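Local atomic coordinates of aspartate-semialdehyde dehydrogenase (Thermus thermophilus, PDB entry 2YV3), a protein that probably catalyses the NADPH-dependent reductive dephosphorylation of L-aspartyl-4-phosphate to L-aspartate-semialdehyde, a step on the routes to lysine, methionine and threonine. Residues Glu15-Lys18 against Val19-Arg23; Ser93-Arg96 against Tyr97-Trp100; Thr167-His170 against Arg171-Gly175; Lys209-Trp212 against Glu213-Ile217; Pro249-Pro252 against Glu253-Arg256. All blocks are in the same frame, centred on the assembly; numbering follows the deposited sequence.

Interaction 1: Glu15-Lys18 against Val19-Arg23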
loop_
_atom_site.group_PDB
_atom_site.type_symbol
_atom_site.label_atom_id
_atom_site.label_comp_id
_atom_site.label_asym_id
_atom_site.label_seq_id
_atom_site.Cartn_x
_atom_site.Cartn_y
_atom_site.Cartn_z
ATOM N N GLU A 15 -10.787 17.867 -15.582
ATOM C CA GLU A 15 -11.840 16.887 -15.364
ATOM C C GLU A 15 -13.105 17.676 -15.033
ATOM O O GLU A 15 -14.206 17.289 -15.407
ATOM C CB GLU A 15 -11.493 15.906 -14.228
ATOM C CG GLU A 15 -10.246 15.033 -14.469
ATOM C CD GLU A 15 -10.167 14.392 -15.872
ATOM O OE1 GLU A 15 -9.397 13.416 -16.049
ATOM O OE2 GLU A 15 -10.859 14.861 -16.798
ATOM N N ILE A 16 -12.940 18.800 -14.351
ATOM C CA ILE A 16 -14.084 19.629 -14.010
ATOM C C ILE A 16 -14.927 19.987 -15.238
ATOM O O ILE A 16 -16.123 20.217 -15.109
ATOM C CB ILE A 16 -13.652 20.928 -13.297
ATOM C CG1 ILE A 16 -12.957 20.587 -11.980
ATOM C CG2 ILE A 16 -14.854 21.790 -13.014
ATOM C CD1 ILE A 16 -12.487 21.781 -11.191
ATOM N N LEU A 17 -14.329 20.033 -16.427
ATOM C CA LEU A 17 -15.122 20.358 -17.613
ATOM C C LEU A 17 -15.959 19.162 -18.022
ATOM O O LEU A 17 -17.165 19.290 -18.245
ATOM C CB LEU A 17 -14.237 20.821 -18.791
ATOM C CG LEU A 17 -13.783 20.034 -20.051
ATOM C CD1 LEU A 17 -12.848 18.898 -19.681
ATOM C CD2 LEU A 17 -14.977 19.515 -20.843
ATOM N N LYS A 18 -15.341 17.989 -18.089
ATOM C CA LYS A 18 -16.085 16.814 -18.502
ATOM C C LYS A 18 -17.188 16.304 -17.573
ATOM O O LYS A 18 -18.273 15.992 -18.056
ATOM C CB LYS A 18 -15.137 15.677 -18.889
ATOM C CG LYS A 18 -14.162 15.256 -17.849
ATOM C CD LYS A 18 -13.254 14.182 -18.427
ATOM C CE LYS A 18 -12.412 14.678 -19.597
ATOM N NZ LYS A 18 -11.303 15.573 -19.160
ATOM N N VAL A 19 -16.959 16.206 -16.268
ATOM C CA VAL A 19 -18.063 15.741 -15.432
ATOM C C VAL A 19 -19.142 16.817 -15.557
ATOM O O VAL A 19 -20.331 16.511 -15.679
ATOM C CB VAL A 19 -17.690 15.556 -13.913
ATOM C CG1 VAL A 19 -16.279 15.024 -13.783
ATOM C CG2 VAL A 19 -17.885 16.853 -13.141
ATOM N N LEU A 20 -18.710 18.080 -15.560
ATOM C CA LEU A 20 -19.629 19.202 -15.673
ATOM C C LEU A 20 -20.399 19.024 -16.960
ATOM O O LEU A 20 -21.550 19.427 -17.084
ATOM C CB LEU A 20 -18.860 20.511 -15.706
ATOM C CG LEU A 20 -19.640 21.732 -15.238
ATOM C CD1 LEU A 20 -20.338 21.417 -13.927
ATOM C CD2 LEU A 20 -18.685 22.921 -15.085
ATOM N N GLU A 21 -19.750 18.404 -17.928
ATOM C CA GLU A 21 -20.380 18.141 -19.197
ATOM C C GLU A 21 -21.263 16.887 -19.040
ATOM O O GLU A 21 -22.459 16.908 -19.355
ATOM C CB GLU A 21 -19.290 17.903 -20.224
ATOM C CG GLU A 21 -19.766 17.733 -21.631
ATOM C CD GLU A 21 -18.625 17.433 -22.584
ATOM O OE1 GLU A 21 -17.599 18.151 -22.538
ATOM O OE2 GLU A 21 -18.757 16.485 -23.383
ATOM N N ALA A 22 -20.661 15.817 -18.509
ATOM C CA ALA A 22 -21.305 14.511 -18.320
ATOM C C ALA A 22 -22.529 14.446 -17.437
ATOM O O ALA A 22 -23.306 13.502 -17.542
ATOM C CB ALA A 22 -20.274 13.488 -17.814
ATOM N N ARG A 23 -22.681 15.411 -16.540
ATOM C CA ARG A 23 -23.836 15.440 -15.648
ATOM C C ARG A 23 -24.860 16.355 -16.282
ATOM O O ARG A 23 -25.930 16.587 -15.727
ATOM C CB ARG A 23 -23.472 16.010 -14.277
ATOM C CG ARG A 23 -22.260 15.393 -13.614
ATOM C CD ARG A 23 -22.564 14.982 -12.178
ATOM N NE ARG A 23 -22.806 13.544 -12.105
ATOM C CZ ARG A 23 -23.357 12.920 -11.068
ATOM N NH1 ARG A 23 -23.739 13.600 -9.993
ATOM N NH2 ARG A 23 -23.520 11.610 -11.108
#
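Glu15 O accepts from Val19 N at 3.1 Å, with an N-H...O angle of 166°. This is a straight i to i+4 helical bond. Glu21 N is less well placed. It makes weak bonds with both Leu17 O and Lys18 O. Val19 CG1 also lies 3.5 Å from Glu15 O. The charged ends meet one turn back. Lys18 NZ forms a salt bridge with Glu15 OE2, modelled at 2.5 Å. Lys18 CG sits between the backbone N and the carbonyl carbon (chi1 57°), and the chain bends twice more towards its end. The ammonium is thereby turned back to the preceding turn. Glu15 OE1 pairs with Arg236, so the carboxylate lies between two cations. That setting probably favours its ionised form. The helix 11-22 is the first crossover helix of the Rossmann-type NAD-binding domain, between the parallel strands 3-6 and 31-34. The residues predicted to bind NADP, Thr9 to Val12, run into its first turn, and Ile16 packs close to Val12. On another side Leu17 and Glu21 run side by side, with Leu17 CD2 3.4 Å from Glu21 OE1. Phe45 of strand 42-45 packs on both. The buried Ile16 and Leu20 meet loosely, CG2 to CD2 at 4.5 Å. Val19 and Leu20 turn to Ala320 of helix 319-327.

Interaction 2: Ser93-Arg96 against Tyr97-Trp100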
loop_
_atom_site.group_PDB
_atom_site.type_symbol
_atom_site.label_atom_id
_atom_site.label_comp_id
_atom_site.label_asym_id
_atom_site.label_seq_id
_atom_site.Cartn_x
_atom_site.Cartn_y
_atom_site.Cartn_z
ATOM N N SER A 93 -6.906 23.618 -0.171
ATOM C CA SER A 93 -6.949 23.597 1.284
ATOM C C SER A 93 -6.510 24.989 1.683
ATOM O O SER A 93 -5.318 25.247 1.896
ATOM C CB SER A 93 -5.983 22.561 1.858
ATOM O OG SER A 93 -6.318 22.320 3.210
ATOM N N ALA A 94 -7.479 25.891 1.733
ATOM C CA ALA A 94 -7.221 27.271 2.069
ATOM C C ALA A 94 -8.289 27.692 3.047
ATOM O O ALA A 94 -8.010 28.412 4.004
ATOM C CB ALA A 94 -7.284 28.126 0.823
ATOM N N TRP A 95 -9.511 27.215 2.812
ATOM C CA TRP A 95 -10.644 27.536 3.670
ATOM C C TRP A 95 -11.241 26.326 4.415
ATOM O O TRP A 95 -12.177 26.482 5.198
ATOM C CB TRP A 95 -11.734 28.209 2.837
ATOM C CG TRP A 95 -11.221 29.327 2.017
ATOM C CD1 TRP A 95 -10.942 29.307 0.681
ATOM C CD2 TRP A 95 -10.875 30.632 2.479
ATOM N NE1 TRP A 95 -10.443 30.515 0.286
ATOM C CE2 TRP A 95 -10.390 31.351 1.370
ATOM C CE3 TRP A 95 -10.927 31.267 3.728
ATOM C CZ2 TRP A 95 -9.956 32.676 1.463
ATOM C CZ3 TRP A 95 -10.494 32.589 3.823
ATOM C CH2 TRP A 95 -10.015 33.277 2.691
ATOM N N ARG A 96 -10.693 25.134 4.166
ATOM C CA ARG A 96 -11.160 23.891 4.785
ATOM C C ARG A 96 -11.246 23.909 6.300
ATOM O O ARG A 96 -12.273 23.576 6.873
ATOM C CB ARG A 96 -10.247 22.729 4.417
ATOM C CG ARG A 96 -10.465 22.096 3.068
ATOM C CD ARG A 96 -9.415 21.014 2.897
ATOM N NE ARG A 96 -9.276 20.575 1.515
ATOM C CZ ARG A 96 -8.256 19.851 1.080
ATOM N NH1 ARG A 96 -7.303 19.493 1.927
ATOM N NH2 ARG A 96 -8.171 19.508 -0.197
ATOM N N TYR A 97 -10.151 24.278 6.945
ATOM C CA TYR A 97 -10.105 24.298 8.396
ATOM C C TYR A 97 -10.515 25.630 8.953
ATOM O O TYR A 97 -9.933 26.103 9.907
ATOM C CB TYR A 97 -8.696 23.932 8.860
ATOM C CG TYR A 97 -8.080 22.915 7.929
ATOM C CD1 TYR A 97 -8.663 21.656 7.763
ATOM C CD2 TYR A 97 -7.014 23.261 7.100
ATOM C CE1 TYR A 97 -8.213 20.782 6.792
ATOM C CE2 TYR A 97 -6.559 22.383 6.121
ATOM C CZ TYR A 97 -7.169 21.146 5.979
ATOM O OH TYR A 97 -6.720 20.273 5.026
ATOM N N GLU A 98 -11.531 26.240 8.361
ATOM C CA GLU A 98 -11.989 27.532 8.851
ATOM C C GLU A 98 -13.449 27.436 9.323
ATOM O O GLU A 98 -14.326 27.036 8.567
ATOM C CB GLU A 98 -11.822 28.585 7.754
ATOM C CG GLU A 98 -10.655 28.317 6.776
ATOM C CD GLU A 98 -9.273 28.088 7.437
ATOM O OE1 GLU A 98 -8.850 28.911 8.283
ATOM O OE2 GLU A 98 -8.598 27.084 7.087
ATOM N N PRO A 99 -13.707 27.789 10.597
ATOM C CA PRO A 99 -14.983 27.802 11.334
ATOM C C PRO A 99 -16.241 28.370 10.638
ATOM O O PRO A 99 -17.368 28.156 11.093
ATOM C CB PRO A 99 -14.634 28.593 12.589
ATOM C CG PRO A 99 -13.218 28.197 12.832
ATOM C CD PRO A 99 -12.608 28.263 11.461
ATOM N N TRP A 100 -16.061 29.083 9.536
ATOM C CA TRP A 100 -17.209 29.664 8.857
ATOM C C TRP A 100 -17.520 28.972 7.532
ATOM O O TRP A 100 -18.529 29.282 6.890
ATOM C CB TRP A 100 -16.960 31.170 8.631
ATOM C CG TRP A 100 -16.185 31.523 7.375
ATOM C CD1 TRP A 100 -16.618 31.405 6.084
ATOM C CD2 TRP A 100 -14.894 32.143 7.304
ATOM N NE1 TRP A 100 -15.683 31.924 5.218
ATOM C CE2 TRP A 100 -14.615 32.382 5.941
ATOM C CE3 TRP A 100 -13.942 32.525 8.262
ATOM C CZ2 TRP A 100 -13.437 32.983 5.513
ATOM C CZ3 TRP A 100 -12.765 33.127 7.833
ATOM C CH2 TRP A 100 -12.525 33.348 6.470
#
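Ser93 OG and Tyr97 OH are hydrogen-bonded at 2.8 Å; either could be the donor. Next to this pair lies the guanidinium of Arg96. Tyr97 OH stands at its edge, in plane, 3.2 Å from Arg96 NH1. Ser93 CB lies over one guanidinium face, offset toward the rim. The firm partners of Arg96 lie outside the loop: NH1 forms a salt bridge with Glu213, and NE bonds to Asn122 O. These two bonds fix the direction of the guanidinium. Arg96 is predicted to bind phosphate. Its side chain runs out extended from CG to NE, alongside Tyr97. Arg96 CB sits over the centre of the tyrosine ring, 3.7 Å from the centroid and 12° off the ring normal, a CH-pi contact. The ring and guanidinium planes are nearly perpendicular, at 82°. The backbone between them is a type I beta turn from Trp95 to Glu98, in the loop joining strands 87-90 and 119-121 of the Rossmann-type domain. The turn's own bond, Glu98 N to Trp95 O, is weak, and the place of that oxygen is less sure. Lys216 NZ of helix 205-219 bonds to Arg96 O within the turn. Farther out, Trp95 and Trp100 meet rim to rim. Their six-membered rings have centroids 5.5 Å apart and planes at 48°. Trp95 CZ3 comes within 3.4 Å of Trp100 CZ2. Trp95 NE1 points elsewhere, donating to Ser74 O of helix 70-83, while its ring packs on Ala78 and Leu79.

Interaction 3: Thr167-His170 against Arg171-Gly175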
loop_
_atom_site.group_PDB
_atom_site.type_symbol
_atom_site.label_atom_id
_atom_site.label_comp_id
_atom_site.label_asym_id
_atom_site.label_seq_id
_atom_site.Cartn_x
_atom_site.Cartn_y
_atom_site.Cartn_z
ATOM N N THR A 167 6.812 8.589 -18.566
ATOM C CA THR A 167 8.130 8.765 -19.120
ATOM C C THR A 167 9.195 8.110 -18.258
ATOM O O THR A 167 10.060 7.429 -18.769
ATOM C CB THR A 167 8.441 10.272 -19.296
ATOM O OG1 THR A 167 9.832 10.457 -19.570
ATOM C CG2 THR A 167 8.085 11.036 -18.048
ATOM N N GLU A 168 9.132 8.291 -16.951
ATOM C CA GLU A 168 10.135 7.692 -16.080
ATOM C C GLU A 168 10.141 6.171 -16.073
ATOM O O GLU A 168 11.196 5.548 -16.222
ATOM C CB GLU A 168 9.979 8.214 -14.651
ATOM C CG GLU A 168 10.333 9.695 -14.503
ATOM C CD GLU A 168 11.655 10.061 -15.190
ATOM O OE1 GLU A 168 11.613 10.485 -16.372
ATOM O OE2 GLU A 168 12.733 9.910 -14.557
ATOM N N THR A 169 8.972 5.563 -15.890
ATOM C CA THR A 169 8.894 4.112 -15.872
ATOM C C THR A 169 9.414 3.632 -17.223
ATOM O O THR A 169 9.897 2.510 -17.360
ATOM C CB THR A 169 7.438 3.613 -15.664
ATOM O OG1 THR A 169 6.847 4.280 -14.542
ATOM C CG2 THR A 169 7.424 2.114 -15.390
ATOM N N HIS A 170 9.334 4.515 -18.213
ATOM C CA HIS A 170 9.777 4.193 -19.563
ATOM C C HIS A 170 11.293 4.117 -19.681
ATOM O O HIS A 170 11.852 3.163 -20.237
ATOM C CB HIS A 170 9.238 5.220 -20.563
ATOM C CG HIS A 170 9.115 4.682 -21.955
ATOM N ND1 HIS A 170 8.073 5.017 -22.796
ATOM C CD2 HIS A 170 9.889 3.808 -22.643
ATOM C CE1 HIS A 170 8.211 4.371 -23.941
ATOM N NE2 HIS A 170 9.305 3.630 -23.872
ATOM N N ARG A 171 11.962 5.137 -19.171
ATOM C CA ARG A 171 13.409 5.153 -19.215
ATOM C C ARG A 171 13.933 4.036 -18.306
ATOM O O ARG A 171 14.932 3.396 -18.621
ATOM C CB ARG A 171 13.910 6.532 -18.799
ATOM C CG ARG A 171 13.661 7.625 -19.856
ATOM C CD ARG A 171 13.946 8.984 -19.248
ATOM N NE ARG A 171 15.165 8.936 -18.441
ATOM C CZ ARG A 171 15.406 9.713 -17.388
ATOM N NH1 ARG A 171 14.505 10.608 -17.007
ATOM N NH2 ARG A 171 16.545 9.589 -16.709
ATOM N N PHE A 172 13.229 3.784 -17.203
ATOM C CA PHE A 172 13.593 2.703 -16.277
ATOM C C PHE A 172 13.764 1.413 -17.110
ATOM O O PHE A 172 14.841 0.830 -17.153
ATOM C CB PHE A 172 12.486 2.493 -15.221
ATOM C CG PHE A 172 12.824 1.447 -14.188
ATOM C CD1 PHE A 172 13.700 1.731 -13.148
ATOM C CD2 PHE A 172 12.349 0.144 -14.316
ATOM C CE1 PHE A 172 14.112 0.730 -12.258
ATOM C CE2 PHE A 172 12.755 -0.867 -13.428
ATOM C CZ PHE A 172 13.639 -0.575 -12.402
ATOM N N LEU A 173 12.696 0.980 -17.780
ATOM C CA LEU A 173 12.747 -0.219 -18.614
ATOM C C LEU A 173 13.879 -0.231 -19.628
ATOM O O LEU A 173 14.237 -1.287 -20.141
ATOM C CB LEU A 173 11.426 -0.403 -19.357
ATOM C CG LEU A 173 10.331 -1.081 -18.540
ATOM C CD1 LEU A 173 10.818 -2.478 -18.151
ATOM C CD2 LEU A 173 10.010 -0.278 -17.299
ATOM N N HIS A 174 14.442 0.938 -19.910
ATOM C CA HIS A 174 15.517 1.043 -20.890
ATOM C C HIS A 174 16.905 1.199 -20.289
ATOM O O HIS A 174 17.882 1.384 -21.010
ATOM C CB HIS A 174 15.237 2.199 -21.851
ATOM C CG HIS A 174 14.102 1.937 -22.790
ATOM N ND1 HIS A 174 14.073 0.848 -23.633
ATOM C CD2 HIS A 174 12.962 2.628 -23.027
ATOM C CE1 HIS A 174 12.964 0.880 -24.351
ATOM N NE2 HIS A 174 12.272 1.950 -24.002
ATOM N N GLY A 175 16.985 1.135 -18.965
ATOM C CA GLY A 175 18.270 1.235 -18.303
ATOM C C GLY A 175 18.578 2.520 -17.571
ATOM O O GLY A 175 18.998 2.474 -16.414
HETATM O O HOH W 1 10.126 1.361 -25.484
#
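Arg171 N bonds to Thr167 O at 3.0 Å, and Phe172 N to Glu168 O at 2.9 Å. Leu173 N follows with Thr169 O, though the place of that oxygen is less sure. The regular ladder then fades. His174 N has a weak bond to His170 O, and Gly175 N turns to Phe172 O. Gly175 leaves the helical backbone with a positive phi, at angles that suit glycine. Among the side chains, Glu168 and Arg171 lie side by side and form a salt bridge, OE1 to NH1 at 3.0 Å. Their carboxylate and guanidinium planes are 66° apart, and the place of NH1 is less sure. Glu168 OE2 is taken up by Lys179 N. This is the end of helix 159-173 in the dimerisation domain, and it meets the second subunit. His170 has CG anti to its backbone N (chi1 -155°), which brings its ring beside that of His174. The two rings meet rim to rim, with planes at 24° and centroids 5.1 Å apart. A water bridges them at their edges, 2.9 Å from His170 NE2 and 2.7 Å from His174 NE2. Each ring also meets a ring of the second subunit at a steep angle, His170 with His174 there and His174 with His170 there. Thr169 and Leu173 run side by side. Thr169 packs on Thr169 of the second subunit, and Leu173 on Leu166 there.

Interaction 4: Lys209-Trp212 against Glu213-Ile217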
loop_
_atom_site.group_PDB
_atom_site.type_symbol
_atom_site.label_atom_id
_atom_site.label_comp_id
_atom_site.label_asym_id
_atom_site.label_seq_id
_atom_site.Cartn_x
_atom_site.Cartn_y
_atom_site.Cartn_z
ATOM N N LYS A 209 -4.875 15.052 7.449
ATOM C CA LYS A 209 -6.134 15.466 6.861
ATOM C C LYS A 209 -7.174 14.369 7.036
ATOM O O LYS A 209 -8.331 14.661 7.343
ATOM C CB LYS A 209 -5.906 15.791 5.386
ATOM C CG LYS A 209 -5.013 17.008 5.227
ATOM C CD LYS A 209 -4.276 17.059 3.893
ATOM C CE LYS A 209 -5.193 17.375 2.717
ATOM N NZ LYS A 209 -4.419 17.565 1.454
ATOM N N VAL A 210 -6.762 13.107 6.869
ATOM C CA VAL A 210 -7.685 11.986 7.024
ATOM C C VAL A 210 -8.421 12.142 8.340
ATOM O O VAL A 210 -9.516 11.623 8.502
ATOM C CB VAL A 210 -6.948 10.607 7.020
ATOM C CG1 VAL A 210 -7.943 9.463 7.254
ATOM C CG2 VAL A 210 -6.205 10.408 5.697
ATOM N N VAL A 211 -7.816 12.875 9.273
ATOM C CA VAL A 211 -8.398 13.118 10.594
ATOM C C VAL A 211 -9.176 14.436 10.721
ATOM O O VAL A 211 -10.388 14.420 10.930
ATOM C CB VAL A 211 -7.314 13.117 11.682
ATOM C CG1 VAL A 211 -7.962 12.946 13.050
ATOM C CG2 VAL A 211 -6.297 12.025 11.406
ATOM N N TRP A 212 -8.489 15.572 10.610
ATOM C CA TRP A 212 -9.150 16.878 10.731
ATOM C C TRP A 212 -10.364 17.028 9.800
ATOM O O TRP A 212 -11.358 17.672 10.144
ATOM C CB TRP A 212 -8.171 18.017 10.431
ATOM C CG TRP A 212 -6.902 17.974 11.225
ATOM C CD1 TRP A 212 -6.724 17.444 12.472
ATOM C CD2 TRP A 212 -5.636 18.523 10.840
ATOM N NE1 TRP A 212 -5.424 17.627 12.882
ATOM C CE2 TRP A 212 -4.735 18.287 11.898
ATOM C CE3 TRP A 212 -5.174 19.196 9.697
ATOM C CZ2 TRP A 212 -3.407 18.697 11.854
ATOM C CZ3 TRP A 212 -3.858 19.606 9.653
ATOM C CH2 TRP A 212 -2.986 19.356 10.723
ATOM N N GLU A 213 -10.280 16.447 8.611
ATOM C CA GLU A 213 -11.392 16.542 7.689
ATOM C C GLU A 213 -12.536 15.649 8.139
ATOM O O GLU A 213 -13.700 16.049 8.046
ATOM C CB GLU A 213 -10.948 16.177 6.274
ATOM C CG GLU A 213 -10.160 17.280 5.595
ATOM C CD GLU A 213 -9.653 16.857 4.244
ATOM O OE1 GLU A 213 -9.293 17.748 3.445
ATOM O OE2 GLU A 213 -9.606 15.628 3.989
ATOM N N THR A 214 -12.210 14.451 8.627
ATOM C CA THR A 214 -13.227 13.513 9.106
ATOM C C THR A 214 -13.924 14.092 10.351
ATOM O O THR A 214 -15.155 14.182 10.424
ATOM C CB THR A 214 -12.600 12.140 9.489
ATOM O OG1 THR A 214 -11.964 11.554 8.344
ATOM C CG2 THR A 214 -13.671 11.191 9.998
ATOM N N HIS A 215 -13.117 14.492 11.324
ATOM C CA HIS A 215 -13.621 15.059 12.560
ATOM C C HIS A 215 -14.611 16.202 12.329
ATOM O O HIS A 215 -15.444 16.493 13.192
ATOM C CB HIS A 215 -12.448 15.530 13.408
ATOM C CG HIS A 215 -11.731 14.423 14.120
ATOM N ND1 HIS A 215 -10.670 14.652 14.972
ATOM C CD2 HIS A 215 -11.969 13.090 14.164
ATOM C CE1 HIS A 215 -10.291 13.508 15.516
ATOM N NE2 HIS A 215 -11.063 12.545 15.042
ATOM N N LYS A 216 -14.529 16.840 11.166
ATOM C CA LYS A 216 -15.432 17.939 10.833
ATOM C C LYS A 216 -16.535 17.504 9.862
ATOM O O LYS A 216 -17.709 17.838 10.051
ATOM C CB LYS A 216 -14.654 19.110 10.225
ATOM C CG LYS A 216 -15.533 20.287 9.824
ATOM C CD LYS A 216 -14.748 21.323 9.049
ATOM C CE LYS A 216 -15.590 22.544 8.758
ATOM N NZ LYS A 216 -14.732 23.678 8.304
ATOM N N ILE A 217 -16.146 16.770 8.820
ATOM C CA ILE A 217 -17.090 16.280 7.820
ATOM C C ILE A 217 -18.152 15.402 8.486
ATOM O O ILE A 217 -19.273 15.285 8.004
ATOM C CB ILE A 217 -16.352 15.478 6.717
ATOM C CG1 ILE A 217 -15.421 16.414 5.944
ATOM C CG2 ILE A 217 -17.357 14.814 5.770
ATOM C CD1 ILE A 217 -14.407 15.701 5.113
#
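Val211 CG1 packs over one face of the His215 ring, 3.7 Å from its centroid and 21° off the normal. It is a CH-pi contact one turn apart on helix 205-219, which lies against edge strand 224-228 of the mixed sheet of the dimerisation domain. The same turn is held by His215 N, which bonds to Val211 O at 2.8 Å. His215 CG is anti to the carbonyl carbon (chi1 -78°), so the ring runs alongside the valine. Thr214 OG1 donates to Val210 O. His215 NE2 bonds to Ile223 O, and Val210, Val211 and Thr214 all rest on Ile225. On a second buried side, Lys209 and Glu213 run in the same direction without pairing: Lys209 NZ and Glu213 OE1 stay 5.3 Å apart. Glu206 takes the ammonium, while Glu213 OE2 is bonded to Thr127 OG1 and its other oxygen faces Arg96. Packing is looser on the partly exposed side of Trp212 and Lys216. The extended Lys216 chain leaves at a steep angle to the Trp212 side chain, and its NZ reaches Val101 O. What joins the two is slight: a weak bond from Lys216 N to Trp212 O, 3.4 Å long.

Interaction 5: Pro249-Pro252 against Glu253-Arg256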
loop_
_atom_site.group_PDB
_atom_site.type_symbol
_atom_site.label_atom_id
_atom_site.label_comp_id
_atom_site.label_asym_id
_atom_site.label_seq_id
_atom_site.Cartn_x
_atom_site.Cartn_y
_atom_site.Cartn_z
ATOM N N PRO A 249 -22.110 -4.144 17.216
ATOM C CA PRO A 249 -21.585 -5.402 16.670
ATOM C C PRO A 249 -21.647 -5.365 15.154
ATOM O O PRO A 249 -22.734 -5.234 14.564
ATOM C CB PRO A 249 -22.532 -6.442 17.248
ATOM C CG PRO A 249 -23.854 -5.717 17.218
ATOM C CD PRO A 249 -23.472 -4.340 17.759
ATOM N N VAL A 250 -20.486 -5.454 14.515
ATOM C CA VAL A 250 -20.487 -5.444 13.069
ATOM C C VAL A 250 -20.772 -6.821 12.599
ATOM O O VAL A 250 -20.873 -7.758 13.386
ATOM C CB VAL A 250 -19.161 -5.038 12.423
ATOM C CG1 VAL A 250 -19.392 -3.813 11.567
ATOM C CG2 VAL A 250 -18.096 -4.819 13.464
ATOM N N THR A 251 -20.870 -6.920 11.286
ATOM C CA THR A 251 -21.163 -8.158 10.611
ATOM C C THR A 251 -20.753 -7.879 9.180
ATOM O O THR A 251 -21.245 -6.923 8.558
ATOM C CB THR A 251 -22.675 -8.429 10.668
ATOM O OG1 THR A 251 -23.248 -7.674 11.758
ATOM C CG2 THR A 251 -22.942 -9.909 10.885
ATOM N N PRO A 252 -19.795 -8.652 8.649
ATOM C CA PRO A 252 -19.461 -8.341 7.263
ATOM C C PRO A 252 -20.723 -8.444 6.398
ATOM O O PRO A 252 -20.813 -7.818 5.335
ATOM C CB PRO A 252 -18.377 -9.369 6.925
ATOM C CG PRO A 252 -18.366 -10.328 8.108
ATOM C CD PRO A 252 -18.754 -9.491 9.253
ATOM N N GLU A 253 -21.704 -9.209 6.878
ATOM C CA GLU A 253 -22.960 -9.358 6.150
ATOM C C GLU A 253 -23.960 -8.249 6.444
ATOM O O GLU A 253 -24.966 -8.128 5.757
ATOM C CB GLU A 253 -23.609 -10.726 6.414
ATOM C CG GLU A 253 -23.432 -11.274 7.831
ATOM C CD GLU A 253 -22.067 -11.931 8.055
ATOM O OE1 GLU A 253 -21.768 -12.932 7.354
ATOM O OE2 GLU A 253 -21.301 -11.448 8.928
ATOM N N ALA A 254 -23.694 -7.431 7.454
ATOM C CA ALA A 254 -24.599 -6.338 7.765
ATOM C C ALA A 254 -24.032 -5.058 7.160
ATOM O O ALA A 254 -24.771 -4.140 6.803
ATOM C CB ALA A 254 -24.760 -6.199 9.275
ATOM N N ALA A 255 -22.710 -4.996 7.044
ATOM C CA ALA A 255 -22.067 -3.822 6.465
ATOM C C ALA A 255 -22.249 -3.859 4.956
ATOM O O ALA A 255 -22.240 -2.816 4.302
ATOM C CB ALA A 255 -20.579 -3.799 6.820
ATOM N N ARG A 256 -22.432 -5.075 4.433
ATOM C CA ARG A 256 -22.625 -5.342 3.014
ATOM C C ARG A 256 -23.961 -4.833 2.515
ATOM O O ARG A 256 -24.015 -3.951 1.657
ATOM C CB ARG A 256 -22.530 -6.841 2.759
ATOM C CG ARG A 256 -21.357 -7.240 1.879
ATOM C CD ARG A 256 -20.940 -8.682 2.133
ATOM N NE ARG A 256 -21.895 -9.660 1.608
ATOM C CZ ARG A 256 -22.048 -10.888 2.099
ATOM N NH1 ARG A 256 -21.318 -11.289 3.139
ATOM N NH2 ARG A 256 -22.909 -11.724 1.540
#
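Glu253 folds back over the residues before it. With chi1 at 35° and a bend at chi2 (-80°), its side chain crosses that of Thr251 at about a right angle. Glu253 CG lies 3.4 Å from Thr251 CG2. Beyond it, OE2 comes alongside the Pro252 ring, 3.2 Å from CD. The carboxylate therefore lies near the start of a helix, where the helix dipole may favour its charge. Ala254 comes next. Its N donates to Thr251 O at 2.7 Å from well above the carbonyl plane. Its CB touches Thr251 CB at 3.4 Å. Ala255 N shares the same acceptor at 2.9 Å but approaches nearly along the C=O axis (171°). Thr251 O is thus gripped by two successive amides. The methyl groups of both alanines pack on Phe141 of helix 125-141, and Ala255 also meets Leu303. Arg256 continues the pattern weakly, its N bonding to Pro252 O at 3.3 Å. Its CB, CG and CD gather round that same oxygen, and the side chain lies on Ile293, as does Pro252. This surface contact is the opening turn of helix 252-259 in the dimerisation domain, with a proline in the first turn, where no N-H is needed for a helical bond.

In the fold
Interactions 2 and 4 belong together. Their centres are 12 Å apart, and they touch across the boundary between the NAD-binding and dimerisation domains, with Arg96 NH1 3.1 Å from Glu213 OE1. Both lie by the predicted catalytic Cys125: its side chain is about 7 Å from that of Arg96 and about 6 Å from that of Lys209. Interaction 1 lies beside the predicted NADP site, Ile16 being about 3 Å from Val12 between side chains. Its centre is about 25 Å from that of interaction 2. Interaction 3 is remote, at the dimer interface, about 38 Å from interaction 4 between centres. Interaction 5 lies away from the annotated sites, its centre about 24 Å from that of interaction 4.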